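PDB 3ZTV: NAD nucleotidase from Haemophilus influenzae, which degrades NAD to adenosine and nicotinamide riboside, acting as a zinc-dependent periplasmic pyrophosphatase and 5'-nucleotidase with maximal activity on AMP. Local coordinates for residues D20-H28 with A71-T79; V421-L430 with D545-K554. All coordinates share one frame; numbering follows the deposited sequence.

Contact 1. Residues D20-H28 with A71-T79; sequences DHHSYLEPH and AITGTLYFT. With ZN (zinc ion), chain C.
Ser-23 is held to 71-79 through its amide, hydroxyl and carbonyl. Its N donates to Ala-71 O (3.0 Å). Its OG accepts from Thr-73 N (3.1 Å) and is also bonded to Asp-86. Its O takes the hydroxyl of Thr-75, whose OG1 stands 2.8 Å away and well above the carbonyl plane. The same OG1 accepts from Tyr-77 N, so Thr-75 N-caps helix 76-79 while tying it to the loop. That double role follows from chi1 of 77°, which sets OG1 between the backbone N and the carbonyl carbon.

His-22 joins this network to the metal. Its ND1 donates to Thr-73 O (2.9 Å), which lies in the ring plane, and its NE2 binds zinc at 2.1 Å. Asp-20 OD1, Asp-70 and a water also bind this ion. Together the two bonds fix the rotation of the imidazole, and the one at ND1 would probably make NE2 a stronger electron-pair donor to the metal. Both segments belong to the calcineurin-like phosphoesterase domain. The 20-28 loop supplies Asp-20 and His-22 to its two-zinc site, and Asp-70, which bridges the two ions, immediately precedes Ala-71.

Aromatic packing lies further out. Thr-75 CG2 makes a CH-pi contact over one face of Tyr-24, 3.8 Å from the ring centroid. Leu-25 CB sits above the centre of the Tyr-77 ring, and CD2 covers the same face near CD1.

At the far end the phenol of Tyr-77 donates to Glu-26 OE2 (2.7 Å). It meets the carboxylate on its anti side but tilted out of its plane, with ring and carboxylate planes 75° apart. Glu-26 OE1 forms a salt bridge with Lys-347.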
loop_
_atom_site.group_PDB
_atom_site.type_symbol
_atom_site.label_atom_id
_atom_site.label_comp_id
_atom_site.label_asym_id
_atom_site.label_seq_id
_atom_site.Cartn_x
_atom_site.Cartn_y
_atom_site.Cartn_z
ATOM N N ASP A 20 7.368 -24.148 7.372
ATOM C CA ASP A 20 7.957 -23.806 8.668
ATOM C C ASP A 20 8.675 -24.990 9.319
ATOM O O ASP A 20 8.550 -25.247 10.526
ATOM C CB ASP A 20 6.896 -23.232 9.610
ATOM C CG ASP A 20 6.367 -21.891 9.133
ATOM O OD1 ASP A 20 6.988 -20.841 9.440
ATOM O OD2 ASP A 20 5.332 -21.873 8.436
ATOM N N HIS A 21 9.431 -25.728 8.525
ATOM C CA HIS A 21 10.192 -26.821 9.130
ATOM C C HIS A 21 11.347 -26.348 10.028
ATOM O O HIS A 21 11.751 -27.082 10.931
ATOM C CB HIS A 21 10.586 -27.933 8.122
ATOM C CG HIS A 21 11.874 -27.720 7.385
ATOM N ND1 HIS A 21 11.930 -27.151 6.127
ATOM C CD2 HIS A 21 13.143 -28.095 7.687
ATOM C CE1 HIS A 21 13.184 -27.144 5.709
ATOM N NE2 HIS A 21 13.936 -27.720 6.632
ATOM N N HIS A 22 11.824 -25.125 9.814
ATOM C CA HIS A 22 12.769 -24.486 10.748
ATOM C C HIS A 22 13.961 -25.387 11.109
ATOM O O HIS A 22 14.339 -25.505 12.277
ATOM C CB HIS A 22 12.033 -24.038 12.009
ATOM C CG HIS A 22 11.261 -22.761 11.840
ATOM N ND1 HIS A 22 11.855 -21.518 11.831
ATOM C CD2 HIS A 22 9.929 -22.537 11.720
ATOM C CE1 HIS A 22 10.929 -20.585 11.677
ATOM N NE2 HIS A 22 9.746 -21.178 11.627
ATOM N N SER A 23 14.508 -26.051 10.101
ATOM C CA SER A 23 15.702 -26.872 10.278
ATOM C C SER A 23 15.510 -28.082 11.190
ATOM O O SER A 23 16.498 -28.640 11.696
ATOM C CB SER A 23 16.895 -26.012 10.734
ATOM O OG SER A 23 17.190 -25.009 9.776
ATOM N N TYR A 24 14.256 -28.507 11.385
ATOM C CA TYR A 24 13.973 -29.720 12.158
ATOM C C TYR A 24 14.148 -30.946 11.268
ATOM O O TYR A 24 13.173 -31.501 10.735
ATOM C CB TYR A 24 12.566 -29.691 12.767
ATOM C CG TYR A 24 12.499 -28.925 14.061
ATOM C CD1 TYR A 24 12.615 -27.540 14.085
ATOM C CD2 TYR A 24 12.337 -29.589 15.274
ATOM C CE1 TYR A 24 12.563 -26.834 15.276
ATOM C CE2 TYR A 24 12.284 -28.895 16.472
ATOM C CZ TYR A 24 12.394 -27.515 16.463
ATOM O OH TYR A 24 12.337 -26.839 17.661
ATOM N N LEU A 25 15.392 -31.376 11.104
ATOM C CA LEU A 25 15.657 -32.543 10.271
ATOM C C LEU A 25 15.301 -33.849 10.976
ATOM O O LEU A 25 14.929 -34.829 10.329
ATOM C CB LEU A 25 17.122 -32.577 9.826
ATOM C CG LEU A 25 17.434 -31.886 8.495
ATOM C CD1 LEU A 25 16.949 -30.444 8.466
ATOM C CD2 LEU A 25 18.922 -31.963 8.186
ATOM N N GLU A 26 15.415 -33.861 12.300
ATOM C CA GLU A 26 15.109 -35.049 13.088
ATOM C C GLU A 26 13.713 -34.913 13.674
ATOM O O GLU A 26 13.174 -33.815 13.730
ATOM C CB GLU A 26 16.130 -35.215 14.223
ATOM C CG GLU A 26 17.560 -35.493 13.767
ATOM C CD GLU A 26 18.493 -35.813 14.927
ATOM O OE1 GLU A 26 18.155 -36.701 15.741
ATOM O OE2 GLU A 26 19.565 -35.185 15.030
ATOM N N PRO A 27 13.131 -36.034 14.127
ATOM C CA PRO A 27 11.854 -35.992 14.847
ATOM C C PRO A 27 11.983 -35.186 16.140
ATOM O O PRO A 27 13.108 -34.922 16.593
ATOM C CB PRO A 27 11.582 -37.472 15.172
ATOM C CG PRO A 27 12.366 -38.229 14.151
ATOM C CD PRO A 27 13.621 -37.417 13.968
ATOM N N HIS A 28 10.858 -34.789 16.722
ATOM C CA HIS A 28 10.866 -34.177 18.045
ATOM C C HIS A 28 9.701 -34.715 18.878
ATOM O O HIS A 28 8.760 -35.309 18.349
ATOM C CB HIS A 28 10.861 -32.642 17.960
ATOM C CG HIS A 28 9.595 -32.068 17.407
ATOM N ND1 HIS A 28 9.314 -32.038 16.057
ATOM C CD2 HIS A 28 8.539 -31.485 18.023
ATOM C CE1 HIS A 28 8.136 -31.473 15.866
ATOM N NE2 HIS A 28 7.645 -31.127 17.041
ATOM N N ALA A 71 12.166 -22.551 5.810
ATOM C CA ALA A 71 12.969 -23.751 5.764
ATOM C C ALA A 71 14.057 -23.692 6.827
ATOM O O ALA A 71 14.377 -24.713 7.431
ATOM C CB ALA A 71 13.585 -23.905 4.387
ATOM N N ILE A 72 14.621 -22.503 7.053
ATOM C CA ILE A 72 15.823 -22.382 7.887
ATOM C C ILE A 72 15.624 -21.685 9.226
ATOM O O ILE A 72 14.708 -20.870 9.385
ATOM C CB ILE A 72 16.987 -21.693 7.125
ATOM C CG1 ILE A 72 16.592 -20.293 6.635
ATOM C CG2 ILE A 72 17.471 -22.584 5.988
ATOM C CD1 ILE A 72 17.799 -19.471 6.195
ATOM N N THR A 73 16.511 -22.039 10.164
ATOM C CA THR A 73 16.651 -21.498 11.524
ATOM C C THR A 73 15.739 -22.212 12.498
ATOM O O THR A 73 14.550 -22.410 12.227
ATOM C CB THR A 73 16.495 -19.948 11.661
ATOM O OG1 THR A 73 15.108 -19.580 11.693
ATOM C CG2 THR A 73 17.229 -19.211 10.555
ATOM N N GLY A 74 16.308 -22.624 13.626
ATOM C CA GLY A 74 15.553 -23.251 14.692
ATOM C C GLY A 74 16.299 -24.371 15.397
ATOM O O GLY A 74 15.904 -24.758 16.494
ATOM N N THR A 75 17.345 -24.900 14.760
ATOM C CA THR A 75 18.173 -25.957 15.355
ATOM C C THR A 75 19.614 -25.798 14.877
ATOM O O THR A 75 19.902 -24.999 13.981
ATOM C CB THR A 75 17.730 -27.369 14.925
ATOM O OG1 THR A 75 18.203 -27.610 13.599
ATOM C CG2 THR A 75 16.203 -27.546 14.998
ATOM N N LEU A 76 20.523 -26.587 15.456
ATOM C CA LEU A 76 21.923 -26.566 15.030
ATOM C C LEU A 76 22.116 -27.055 13.594
ATOM O O LEU A 76 23.174 -26.846 13.002
ATOM C CB LEU A 76 22.819 -27.372 15.985
ATOM C CG LEU A 76 23.080 -26.755 17.362
ATOM C CD1 LEU A 76 23.899 -27.723 18.204
ATOM C CD2 LEU A 76 23.804 -25.430 17.231
ATOM N N TYR A 77 21.104 -27.706 13.022
ATOM C CA TYR A 77 21.201 -28.101 11.616
ATOM C C TYR A 77 21.275 -26.889 10.689
ATOM O O TYR A 77 21.814 -26.983 9.586
ATOM C CB TYR A 77 20.058 -29.033 11.203
ATOM C CG TYR A 77 20.269 -30.466 11.645
ATOM C CD1 TYR A 77 21.218 -31.278 11.018
ATOM C CD2 TYR A 77 19.527 -31.016 12.677
ATOM C CE1 TYR A 77 21.414 -32.592 11.418
ATOM C CE2 TYR A 77 19.720 -32.336 13.087
ATOM C CZ TYR A 77 20.664 -33.118 12.441
ATOM O OH TYR A 77 20.883 -34.427 12.833
ATOM N N PHE A 78 20.738 -25.750 11.127
ATOM C CA PHE A 78 20.976 -24.520 10.391
ATOM C C PHE A 78 22.329 -23.922 10.754
ATOM O O PHE A 78 23.166 -23.687 9.886
ATOM C CB PHE A 78 19.910 -23.449 10.625
ATOM C CG PHE A 78 20.279 -22.157 9.987
ATOM C CD1 PHE A 78 20.320 -22.060 8.617
ATOM C CD2 PHE A 78 20.709 -21.085 10.746
ATOM C CE1 PHE A 78 20.708 -20.894 8.001
ATOM C CE2 PHE A 78 21.104 -19.912 10.133
ATOM C CZ PHE A 78 21.101 -19.820 8.762
ATOM N N THR A 79 22.514 -23.659 12.043
ATOM C CA THR A 79 23.670 -22.934 12.554
ATOM C C THR A 79 25.008 -23.490 12.077
ATOM O O THR A 79 25.894 -22.739 11.698
ATOM C CB THR A 79 23.643 -22.939 14.086
ATOM O OG1 THR A 79 22.339 -22.539 14.534
ATOM C CG2 THR A 79 24.698 -21.997 14.658
HETATM ZN ZN ZN C . 7.994 -20.161 11.029
HETATM O O HOH W 1 13.354 -24.342 17.533
HETATM O O HOH W 2 7.292 -18.229 11.217
#

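Contact 2. Residues V421-L430 with D545-K554; sequences VTFNDAYTFL and DAESFIKFMK
Ala-426 and Ala-546 mark the close approach of the two helices, with their CA atoms 5.2 Å apart. The small side chains let the axes of the short segments come within 8.4 Å, at 134° between their N-to-C directions. Ala-426 CB rests against Ala-546 O and against Ile-550 CG1, the latter at 3.7 Å.

Aromatic rings flank this centre. Phe-429 turns its edge to the face of Phe-549 in an offset edge-to-face pair, with planes at 62°. Phe-429 CD2 lies 3.6 Å from Phe-549 CZ. Phe-549 has CG anti to the backbone N (chi1 -163°), which carries the ring out between Val-421 CG1, Ala-426 and Phe-429. Leu-430 CD1 packs on the backbone of Asp-545 and on Phe-549 CB. Phe-423 packs further along helix 545-554, where its CE2 meets Ile-550 CG2 at 3.8 Å. Lys-554 NZ lies at the edge of the Phe-423 ring.

Tyr-427 leads from the apolar centre to the polar edge. Ala-546 CB sits squarely over its ring, 3.5 Å from the centroid, in a CH-pi contact. The phenol then donates to Glu-547 OE2 in a short bond of 2.5 Å, on the anti side of the carboxylate and somewhat out of its plane. A bend in the Glu-547 chain after CG brings that carboxylate back to the phenol. On another border, water 3 donates to both Leu-430 O and Asp-545 OD1.

Thr-422 and Asp-425 form a capping box where strand 419-422 passes into helix 423-429. Helix 386-396 packs on Leu-430 and Phe-549. Strand 357-362 backs Val-421 and Met-553, while helix 76-79 lies against Tyr-427, Glu-547 and Ile-550.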
loop_
_atom_site.group_PDB
_atom_site.type_symbol
_atom_site.label_atom_id
_atom_site.label_comp_id
_atom_site.label_asym_id
_atom_site.label_seq_id
_atom_site.Cartn_x
_atom_site.Cartn_y
_atom_site.Cartn_z
ATOM N N VAL A 421 33.538 -21.172 25.101
ATOM C CA VAL A 421 32.120 -21.504 24.980
ATOM C C VAL A 421 31.891 -22.177 23.633
ATOM O O VAL A 421 32.173 -21.585 22.588
ATOM C CB VAL A 421 31.224 -20.249 25.063
ATOM C CG1 VAL A 421 29.757 -20.630 24.910
ATOM C CG2 VAL A 421 31.451 -19.517 26.372
ATOM N N THR A 422 31.383 -23.406 23.655
ATOM C CA THR A 422 31.074 -24.136 22.428
ATOM C C THR A 422 29.579 -24.034 22.105
ATOM O O THR A 422 28.789 -23.568 22.922
ATOM C CB THR A 422 31.451 -25.629 22.564
ATOM O OG1 THR A 422 30.547 -26.267 23.469
ATOM C CG2 THR A 422 32.890 -25.778 23.082
ATOM N N PHE A 423 29.199 -24.493 20.917
ATOM C CA PHE A 423 27.786 -24.547 20.556
ATOM C C PHE A 423 27.006 -25.409 21.541
ATOM O O PHE A 423 25.917 -25.040 21.972
ATOM C CB PHE A 423 27.608 -25.065 19.128
ATOM C CG PHE A 423 28.234 -24.184 18.084
ATOM C CD1 PHE A 423 29.569 -24.355 17.741
ATOM C CD2 PHE A 423 27.505 -23.177 17.456
ATOM C CE1 PHE A 423 30.173 -23.553 16.784
ATOM C CE2 PHE A 423 28.100 -22.367 16.499
ATOM C CZ PHE A 423 29.434 -22.549 16.160
ATOM N N ASN A 424 27.570 -26.559 21.917
ATOM C CA ASN A 424 26.924 -27.440 22.889
ATOM C C ASN A 424 26.707 -26.734 24.212
ATOM O O ASN A 424 25.679 -26.914 24.865
ATOM C CB ASN A 424 27.765 -28.690 23.154
ATOM C CG ASN A 424 27.667 -29.713 22.052
ATOM O OD1 ASN A 424 26.609 -29.902 21.453
ATOM N ND2 ASN A 424 28.768 -30.400 21.788
ATOM N N ASP A 425 27.695 -25.942 24.618
ATOM C CA ASP A 425 27.614 -25.226 25.884
ATOM C C ASP A 425 26.383 -24.322 25.969
ATOM O O ASP A 425 25.776 -24.198 27.028
ATOM C CB ASP A 425 28.879 -24.402 26.131
ATOM C CG ASP A 425 30.111 -25.262 26.376
ATOM O OD1 ASP A 425 29.979 -26.455 26.730
ATOM O OD2 ASP A 425 31.221 -24.726 26.220
ATOM N N ALA A 426 26.024 -23.680 24.860
ATOM C CA ALA A 426 24.843 -22.811 24.847
ATOM C C ALA A 426 23.568 -23.581 25.171
ATOM O O ALA A 426 22.710 -23.101 25.911
ATOM C CB ALA A 426 24.702 -22.101 23.508
ATOM N N TYR A 427 23.456 -24.779 24.615
ATOM C CA TYR A 427 22.319 -25.644 24.892
ATOM C C TYR A 427 22.364 -26.210 26.314
ATOM O O TYR A 427 21.339 -26.600 26.863
ATOM C CB TYR A 427 22.220 -26.751 23.843
ATOM C CG TYR A 427 21.577 -26.285 22.553
ATOM C CD1 TYR A 427 22.316 -25.643 21.566
ATOM C CD2 TYR A 427 20.223 -26.485 22.332
ATOM C CE1 TYR A 427 21.718 -25.216 20.389
ATOM C CE2 TYR A 427 19.620 -26.062 21.168
ATOM C CZ TYR A 427 20.368 -25.431 20.198
ATOM O OH TYR A 427 19.751 -25.015 19.041
ATOM N N THR A 428 23.556 -26.226 26.908
ATOM C CA THR A 428 23.717 -26.588 28.314
ATOM C C THR A 428 23.304 -25.438 29.229
ATOM O O THR A 428 22.656 -25.659 30.257
ATOM C CB THR A 428 25.179 -26.972 28.622
ATOM O OG1 THR A 428 25.532 -28.137 27.868
ATOM C CG2 THR A 428 25.364 -27.256 30.109
ATOM N N PHE A 429 23.688 -24.219 28.859
ATOM C CA PHE A 429 23.332 -23.024 29.618
ATOM C C PHE A 429 21.813 -22.865 29.685
ATOM O O PHE A 429 21.267 -22.445 30.705
ATOM C CB PHE A 429 23.916 -21.763 28.966
ATOM C CG PHE A 429 25.414 -21.650 29.052
ATOM C CD1 PHE A 429 26.129 -22.321 30.029
ATOM C CD2 PHE A 429 26.106 -20.853 28.153
ATOM C CE1 PHE A 429 27.509 -22.204 30.101
ATOM C CE2 PHE A 429 27.480 -20.737 28.222
ATOM C CZ PHE A 429 28.180 -21.416 29.198
ATOM N N LEU A 430 21.145 -23.195 28.581
ATOM C CA LEU A 430 19.727 -22.901 28.395
ATOM C C LEU A 430 18.993 -24.153 27.949
ATOM O O LEU A 430 18.877 -24.409 26.746
ATOM C CB LEU A 430 19.575 -21.819 27.335
ATOM C CG LEU A 430 20.252 -20.498 27.689
ATOM C CD1 LEU A 430 20.483 -19.672 26.439
ATOM C CD2 LEU A 430 19.438 -19.723 28.716
ATOM N N ASP A 545 16.250 -19.691 22.390
ATOM C CA ASP A 545 17.158 -19.107 23.381
ATOM C C ASP A 545 18.631 -19.508 23.246
ATOM O O ASP A 545 19.512 -18.651 23.290
ATOM C CB ASP A 545 16.651 -19.320 24.821
ATOM C CG ASP A 545 16.306 -20.780 25.150
ATOM O OD1 ASP A 545 16.650 -21.695 24.373
ATOM O OD2 ASP A 545 15.690 -21.001 26.221
ATOM N N ALA A 546 18.907 -20.795 23.058
ATOM C CA ALA A 546 20.292 -21.243 22.937
ATOM C C ALA A 546 20.928 -20.655 21.679
ATOM O O ALA A 546 22.112 -20.303 21.665
ATOM C CB ALA A 546 20.364 -22.761 22.925
ATOM N N GLU A 547 20.133 -20.558 20.614
ATOM C CA GLU A 547 20.617 -19.969 19.371
ATOM C C GLU A 547 20.903 -18.467 19.517
ATOM O O GLU A 547 21.838 -17.953 18.907
ATOM C CB GLU A 547 19.651 -20.255 18.213
ATOM C CG GLU A 547 19.533 -21.746 17.872
ATOM C CD GLU A 547 20.815 -22.338 17.306
ATOM O OE1 GLU A 547 21.669 -21.571 16.826
ATOM O OE2 GLU A 547 20.966 -23.582 17.334
ATOM N N SER A 548 20.123 -17.776 20.343
ATOM C CA SER A 548 20.411 -16.370 20.647
ATOM C C SER A 548 21.763 -16.233 21.346
ATOM O O SER A 548 22.559 -15.335 21.043
ATOM C CB SER A 548 19.317 -15.785 21.539
ATOM O OG SER A 548 18.069 -15.750 20.872
ATOM N N PHE A 549 22.029 -17.142 22.278
ATOM C CA PHE A 549 23.296 -17.140 22.989
ATOM C C PHE A 549 24.452 -17.364 22.027
ATOM O O PHE A 549 25.462 -16.669 22.093
ATOM C CB PHE A 549 23.308 -18.182 24.104
ATOM C CG PHE A 549 24.400 -17.958 25.108
ATOM C CD1 PHE A 549 25.712 -18.266 24.801
ATOM C CD2 PHE A 549 24.122 -17.383 26.337
ATOM C CE1 PHE A 549 26.723 -18.041 25.711
ATOM C CE2 PHE A 549 25.133 -17.156 27.251
ATOM C CZ PHE A 549 26.434 -17.485 26.933
ATOM N N ILE A 550 24.299 -18.321 21.115
ATOM C CA ILE A 550 25.307 -18.557 20.084
ATOM C C ILE A 550 25.570 -17.307 19.221
ATOM O O ILE A 550 26.723 -16.954 18.966
ATOM C CB ILE A 550 24.927 -19.767 19.205
ATOM C CG1 ILE A 550 25.102 -21.060 19.998
ATOM C CG2 ILE A 550 25.751 -19.798 17.932
ATOM C CD1 ILE A 550 24.325 -22.228 19.417
ATOM N N LYS A 551 24.511 -16.636 18.775
ATOM C CA LYS A 551 24.689 -15.396 18.008
ATOM C C LYS A 551 25.472 -14.344 18.794
ATOM O O LYS A 551 26.317 -13.633 18.243
ATOM C CB LYS A 551 23.343 -14.794 17.619
ATOM C CG LYS A 551 22.548 -15.589 16.619
ATOM C CD LYS A 551 21.328 -14.786 16.199
ATOM C CE LYS A 551 20.394 -15.615 15.344
ATOM N NZ LYS A 551 19.211 -14.819 14.906
ATOM N N PHE A 552 25.162 -14.217 20.078
ATOM C CA PHE A 552 25.830 -13.235 20.922
ATOM C C PHE A 552 27.333 -13.499 20.985
ATOM O O PHE A 552 28.139 -12.578 20.850
ATOM C CB PHE A 552 25.207 -13.218 22.320
ATOM C CG PHE A 552 25.768 -12.154 23.225
ATOM C CD1 PHE A 552 26.890 -12.409 23.991
ATOM C CD2 PHE A 552 25.168 -10.909 23.314
ATOM C CE1 PHE A 552 27.417 -11.440 24.824
ATOM C CE2 PHE A 552 25.685 -9.935 24.152
ATOM C CZ PHE A 552 26.812 -10.205 24.908
ATOM N N MET A 553 27.716 -14.757 21.178
ATOM C CA MET A 553 29.133 -15.087 21.221
ATOM C C MET A 553 29.811 -14.872 19.869
ATOM O O MET A 553 30.978 -14.497 19.811
ATOM C CB MET A 553 29.355 -16.518 21.721
ATOM C CG MET A 553 28.896 -16.768 23.156
ATOM S SD MET A 553 29.646 -15.658 24.371
ATOM C CE MET A 553 31.391 -15.817 23.997
ATOM N N LYS A 554 29.092 -15.111 18.780
ATOM C CA LYS A 554 29.654 -14.845 17.459
ATOM C C LYS A 554 29.948 -13.358 17.283
ATOM O O LYS A 554 30.896 -12.983 16.594
ATOM C CB LYS A 554 28.712 -15.314 16.352
ATOM C CG LYS A 554 28.628 -16.824 16.189
ATOM C CD LYS A 554 27.757 -17.179 14.990
ATOM C CE LYS A 554 27.672 -18.683 14.781
ATOM N NZ LYS A 554 28.920 -19.248 14.209
HETATM O O HOH W 3 16.859 -24.355 25.065
#

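How the contacts relate
Contact 1 closes before contact 2 opens along the chain, and their centres are 16 Å apart. Contact 1 lies in the metallophosphoesterase domain beside the zinc ions. Contact 2 lies in the C-terminal part of the chain, with Asp-545 about 6 Å from bound adenosine (side chain to ligand). Helix 76-79 joins them. Thr-79 OG1 probably hydrogen-bonds to Glu-547 OE1 (2.6 Å), and Leu-76 packs on Tyr-427 and Glu-547. Glu-547 of contact 2 thus bonds both ways, OE1 to Thr-79 and OE2 to Tyr-427. Helix 76-79, which follows the bridging ligand Asp-70 closely in sequence, meets the helices near the nucleoside pocket, so this interface lies between the zinc and adenosine sites.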